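Local structure of DynF (Micromonospora chersina, 6UBL) at residues Y82-E87 / L109-I114; I45-V50 / Y194-R199. The protein is of unknown function but belongs to the dynemicin biosynthesis pathway and, as a beta barrel with palmitic acid inside, may bind a long, largely apolar pathway molecule. One frame throughout, in Å; residues are numbered along the deposited sequence.

Contact 1: Y82-E87 / L109-I114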
# COMPACT_ATOMS: atom_id res chain seq x y z
N TYR A 82 -18.78 -1.59 0.20
CA TYR A 82 -17.63 -1.21 1.01
C TYR A 82 -17.51 -2.18 2.17
O TYR A 82 -18.51 -2.63 2.73
CB TYR A 82 -17.81 0.22 1.50
CG TYR A 82 -17.72 1.17 0.34
CD1 TYR A 82 -16.50 1.66 -0.09
CD2 TYR A 82 -18.85 1.52 -0.39
CE1 TYR A 82 -16.39 2.50 -1.18
CE2 TYR A 82 -18.77 2.35 -1.49
CZ TYR A 82 -17.53 2.84 -1.87
OH TYR A 82 -17.43 3.68 -2.96
N THR A 83 -16.28 -2.53 2.52
CA THR A 83 -16.03 -3.58 3.50
C THR A 83 -15.06 -3.08 4.55
O THR A 83 -14.24 -2.19 4.30
CB THR A 83 -15.43 -4.82 2.83
OG1 THR A 83 -14.18 -4.46 2.22
CG2 THR A 83 -16.36 -5.38 1.76
N ASN A 84 -15.18 -3.62 5.76
CA ASN A 84 -14.13 -3.50 6.76
C ASN A 84 -13.81 -4.91 7.26
O ASN A 84 -14.73 -5.69 7.52
CB ASN A 84 -14.54 -2.70 8.01
CG ASN A 84 -14.68 -1.19 7.79
OD1 ASN A 84 -15.15 -0.50 8.70
ND2 ASN A 84 -14.28 -0.68 6.63
N LEU A 85 -12.53 -5.20 7.44
CA LEU A 85 -12.10 -6.43 8.09
C LEU A 85 -12.05 -6.13 9.58
O LEU A 85 -11.23 -5.33 10.03
CB LEU A 85 -10.73 -6.85 7.55
CG LEU A 85 -10.03 -8.05 8.16
CD1 LEU A 85 -10.91 -9.28 8.08
CD2 LEU A 85 -8.70 -8.29 7.45
N ILE A 86 -12.95 -6.74 10.35
CA ILE A 86 -13.12 -6.36 11.75
C ILE A 86 -12.52 -7.33 12.76
O ILE A 86 -12.34 -6.96 13.93
CB ILE A 86 -14.60 -6.07 12.12
CG1 ILE A 86 -15.46 -7.33 12.04
CG2 ILE A 86 -15.18 -4.98 11.23
CD1 ILE A 86 -16.90 -7.11 12.50
N GLU A 87 -12.20 -8.55 12.34
CA GLU A 87 -11.56 -9.50 13.23
C GLU A 87 -10.95 -10.60 12.37
O GLU A 87 -11.49 -10.92 11.31
CB GLU A 87 -12.57 -10.13 14.21
CG GLU A 87 -11.92 -10.80 15.42
CD GLU A 87 -12.92 -11.32 16.43
OE1 GLU A 87 -14.13 -11.34 16.12
OE2 GLU A 87 -12.51 -11.68 17.56
N LEU A 109 -7.71 0.75 10.94
CA LEU A 109 -8.92 0.28 10.27
C LEU A 109 -8.52 -0.43 8.98
O LEU A 109 -8.00 0.20 8.05
CB LEU A 109 -9.88 1.43 9.96
CG LEU A 109 -11.10 0.92 9.17
CD1 LEU A 109 -11.98 0.03 10.06
CD2 LEU A 109 -11.92 2.05 8.57
N SER A 110 -8.78 -1.74 8.91
CA SER A 110 -8.59 -2.51 7.69
C SER A 110 -9.87 -2.43 6.87
O SER A 110 -10.95 -2.76 7.38
CB SER A 110 -8.25 -3.96 8.02
OG SER A 110 -6.97 -4.06 8.64
N ALA A 111 -9.77 -1.96 5.63
CA ALA A 111 -10.94 -1.58 4.85
C ALA A 111 -10.72 -1.85 3.37
O ALA A 111 -9.59 -1.83 2.88
CB ALA A 111 -11.28 -0.10 5.09
N GLY A 112 -11.82 -2.08 2.66
CA GLY A 112 -11.74 -2.43 1.27
C GLY A 112 -13.05 -2.15 0.56
O GLY A 112 -13.95 -1.50 1.10
N GLN A 113 -13.13 -2.63 -0.68
CA GLN A 113 -14.31 -2.40 -1.48
C GLN A 113 -14.41 -3.43 -2.59
O GLN A 113 -13.44 -4.14 -2.91
CB GLN A 113 -14.34 -0.98 -2.05
CG GLN A 113 -13.17 -0.65 -2.95
CD GLN A 113 -13.11 0.83 -3.25
OE1 GLN A 113 -12.20 1.52 -2.81
NE2 GLN A 113 -14.10 1.31 -3.99
N ILE A 114 -15.61 -3.52 -3.16
CA ILE A 114 -15.91 -4.41 -4.28
C ILE A 114 -16.63 -3.57 -5.32
O ILE A 114 -17.67 -2.96 -5.03
CB ILE A 114 -16.81 -5.58 -3.83
CG1 ILE A 114 -16.18 -6.34 -2.66
CG2 ILE A 114 -17.06 -6.52 -5.00
CD1 ILE A 114 -17.07 -7.42 -2.07
O HOH W 1 -10.21 -3.02 11.20
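Backbone bonding sets the antiparallel register of 82-87 against 109-114. Thr83 and Gly112 form a hydrogen-bonded pair: Thr83 N reaches Gly112 O at 2.9 Å (168° at the hydrogen), and Gly112 N returns the bond to Thr83 O, also 2.9 Å. Farther along, Leu85 N to Ser110 O is more bent (146°), and a water links Leu85 O with Ser110 N.

Asn84 has the richest set of side-chain hydrogen bonds. With CG beside its backbone N (chi1 -72°), its ND2 turns back to Thr83 O at 2.8 Å, so two N-H groups grip that carbonyl, one from each side of its plane. ND2 also donates to Arg11 O, and OD1 accepts from Val13 N. An alanine here would probably loosen the N-terminal segment from the strand, since both amide bonds to it and the second grip on Thr83 O would go.

Apolar groups of the other strand also touch this amide: Leu109 crosses it at about a right angle, CD1 3.5 Å from Asn84 OD1, while Ala111 CB sits 3.4 Å from ND2. The Tyr82 ring, by contrast, runs alongside the Gln113 amide, CE1 to NE2 3.8 Å, with NE2 bonded to Tyr194 OH of the second subunit. Thr83 and Leu85, on the opposite face, meet strand 129-141. Neighbouring barrel-wall strands meet here; on its other edge 82-87 pairs with strand 54-68, where Ile86 and Glu87 both face Arg65 in a classic beta bulge.

Contact 2: I45-V50 / Y194-R199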
# COMPACT_ATOMS: atom_id res chain seq x y z
N ILE A 45 -0.63 -18.79 2.09
CA ILE A 45 0.77 -19.18 2.10
C ILE A 45 1.56 -17.88 2.07
O ILE A 45 1.36 -17.05 1.18
CB ILE A 45 1.15 -20.06 0.89
CG1 ILE A 45 0.39 -21.39 0.96
CG2 ILE A 45 2.66 -20.31 0.88
CD1 ILE A 45 0.44 -22.18 -0.32
N ASP A 46 2.40 -17.67 3.08
CA ASP A 46 3.12 -16.42 3.27
C ASP A 46 4.62 -16.71 3.27
O ASP A 46 5.07 -17.66 3.91
CB ASP A 46 2.84 -15.79 4.64
CG ASP A 46 1.37 -15.58 4.93
OD1 ASP A 46 0.50 -16.12 4.22
OD2 ASP A 46 1.09 -14.87 5.92
N THR A 47 5.40 -15.87 2.60
CA THR A 47 6.85 -15.99 2.63
C THR A 47 7.48 -14.80 3.33
O THR A 47 7.16 -13.64 3.03
CB THR A 47 7.42 -16.14 1.21
OG1 THR A 47 6.90 -17.34 0.62
CG2 THR A 47 8.94 -16.21 1.27
N PHE A 48 8.40 -15.08 4.26
CA PHE A 48 9.05 -14.06 5.08
C PHE A 48 10.55 -14.12 4.85
O PHE A 48 11.15 -15.20 4.90
CB PHE A 48 8.83 -14.29 6.58
CG PHE A 48 7.39 -14.36 6.99
CD1 PHE A 48 6.67 -13.22 7.33
CD2 PHE A 48 6.75 -15.60 7.07
CE1 PHE A 48 5.35 -13.30 7.71
CE2 PHE A 48 5.43 -15.67 7.46
CZ PHE A 48 4.72 -14.53 7.78
N ALA A 49 11.16 -12.96 4.61
CA ALA A 49 12.61 -12.85 4.51
C ALA A 49 13.15 -12.17 5.76
O ALA A 49 12.68 -11.08 6.14
CB ALA A 49 13.01 -12.04 3.27
N VAL A 50 14.11 -12.82 6.42
CA VAL A 50 14.81 -12.25 7.56
C VAL A 50 16.22 -11.90 7.12
O VAL A 50 17.01 -12.80 6.79
CB VAL A 50 14.83 -13.20 8.76
CG1 VAL A 50 15.55 -12.54 9.93
CG2 VAL A 50 13.42 -13.60 9.16
N TYR A 194 10.72 -9.05 6.28
CA TYR A 194 9.92 -8.57 5.18
C TYR A 194 9.01 -9.70 4.71
O TYR A 194 9.45 -10.84 4.55
CB TYR A 194 10.82 -8.11 4.02
CG TYR A 194 11.72 -6.96 4.41
CD1 TYR A 194 12.93 -7.19 5.04
CD2 TYR A 194 11.33 -5.65 4.19
CE1 TYR A 194 13.76 -6.16 5.42
CE2 TYR A 194 12.15 -4.60 4.56
CZ TYR A 194 13.35 -4.85 5.17
OH TYR A 194 14.16 -3.80 5.54
N LEU A 195 7.75 -9.36 4.48
CA LEU A 195 6.83 -10.25 3.80
C LEU A 195 7.06 -10.06 2.31
O LEU A 195 6.91 -8.94 1.79
CB LEU A 195 5.40 -9.87 4.19
CG LEU A 195 4.22 -10.67 3.64
CD1 LEU A 195 4.24 -12.08 4.17
CD2 LEU A 195 2.93 -9.95 4.04
N THR A 196 7.49 -11.12 1.63
CA THR A 196 7.86 -11.01 0.22
C THR A 196 6.79 -11.54 -0.72
O THR A 196 6.82 -11.20 -1.91
CB THR A 196 9.18 -11.74 -0.06
OG1 THR A 196 9.08 -13.11 0.33
CG2 THR A 196 10.33 -11.06 0.69
N SER A 197 5.89 -12.40 -0.25
CA SER A 197 4.75 -12.81 -1.06
C SER A 197 3.68 -13.38 -0.16
O SER A 197 3.96 -13.83 0.95
CB SER A 197 5.14 -13.82 -2.14
OG SER A 197 5.40 -15.08 -1.56
N LEU A 198 2.45 -13.36 -0.66
CA LEU A 198 1.31 -13.91 0.06
C LEU A 198 0.25 -14.27 -0.98
O LEU A 198 -0.07 -13.44 -1.84
CB LEU A 198 0.76 -12.87 1.05
CG LEU A 198 -0.27 -13.40 2.05
CD1 LEU A 198 -0.28 -12.60 3.32
CD2 LEU A 198 -1.64 -13.38 1.38
N ARG A 199 -0.26 -15.49 -0.89
CA ARG A 199 -1.40 -15.92 -1.68
C ARG A 199 -2.40 -16.52 -0.72
O ARG A 199 -2.04 -17.00 0.36
CB ARG A 199 -0.94 -16.97 -2.70
CG ARG A 199 0.27 -16.49 -3.50
CD ARG A 199 0.60 -17.38 -4.68
NE ARG A 199 0.99 -16.58 -5.84
CZ ARG A 199 0.16 -16.26 -6.83
NH1 ARG A 199 -1.10 -16.68 -6.81
NH2 ARG A 199 0.59 -15.53 -7.85
O HOH W 2 3.22 -16.93 -0.94
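Strands 45-50 and 194-199 run antiparallel, and their ladder slips by one residue in the middle. The evidence is at Thr47: its N donates to Ser197 O at 3.0 Å (173° at the hydrogen), but its O accepts from Thr196 N at 2.9 Å. Two residues of one strand thus stand against one of the other, and the near-helical psi of Thr196 (-22°) completes a classic beta bulge. Beyond it, Ala49 and Tyr194 exchange a pair of bonds, that from Ala49 N to Tyr194 O being short at 2.7 Å and nearly along the C=O axis. At the other end Ile45 and Arg199 are linked by two bonds lying in the carbonyl planes. The bulge also brings Thr196 OG1 against the methyl of Thr47, 3.2 Å from CG2; this hydroxyl has its polar partner in Glu55.

Asp46 can be followed outward on the face it shares with Phe48, Leu195 and Leu198. Its CB lies 4.0 Å from Leu195 CD1. CG, placed beside the backbone N (chi1 -55°), runs alongside Leu198, whose CD1 is 3.8 Å away. At the tip, OD1 meets Leu198 CG at 3.6 Å and bonds to Ser44 OG, while OD2 touches Leu198 CD1 at 3.7 Å. Phe48 and Leu195 continue this face side by side. On the other face, the Tyr194 ring meets Phe118 of the second subunit.

Leu198 also touches the bound palmitic acid, so Asp46 lies one side chain removed from the fatty-acid site. Its buried carboxylate lies along CG and CD1 of Leu198, surroundings that would tend to raise its pKa, although the bond with Ser44 should partly offset this if the group is charged.

How the contacts relate
The four segments come along the chain in the order 45-50, 82-87, 109-114, 194-199, so contact 1 falls between the two halves of contact 2. Their centres lie about 22 Å apart and their nearest atoms about 10 Å, without touching. Strand 54-68 joins them on one side, pairing with both 37-50 and 81-92; on the other, strands 129-141, 154-161 and 170-183 lead from 108-115 to 193-205. This closed circuit of pairings is the evidence for a barrel. Ile114 of contact 1 and Leu198 of contact 2 both touch the same palmitic acid. Across the dimer, Gln113 and Tyr194 tie contact 1 of one subunit to contact 2 of the other.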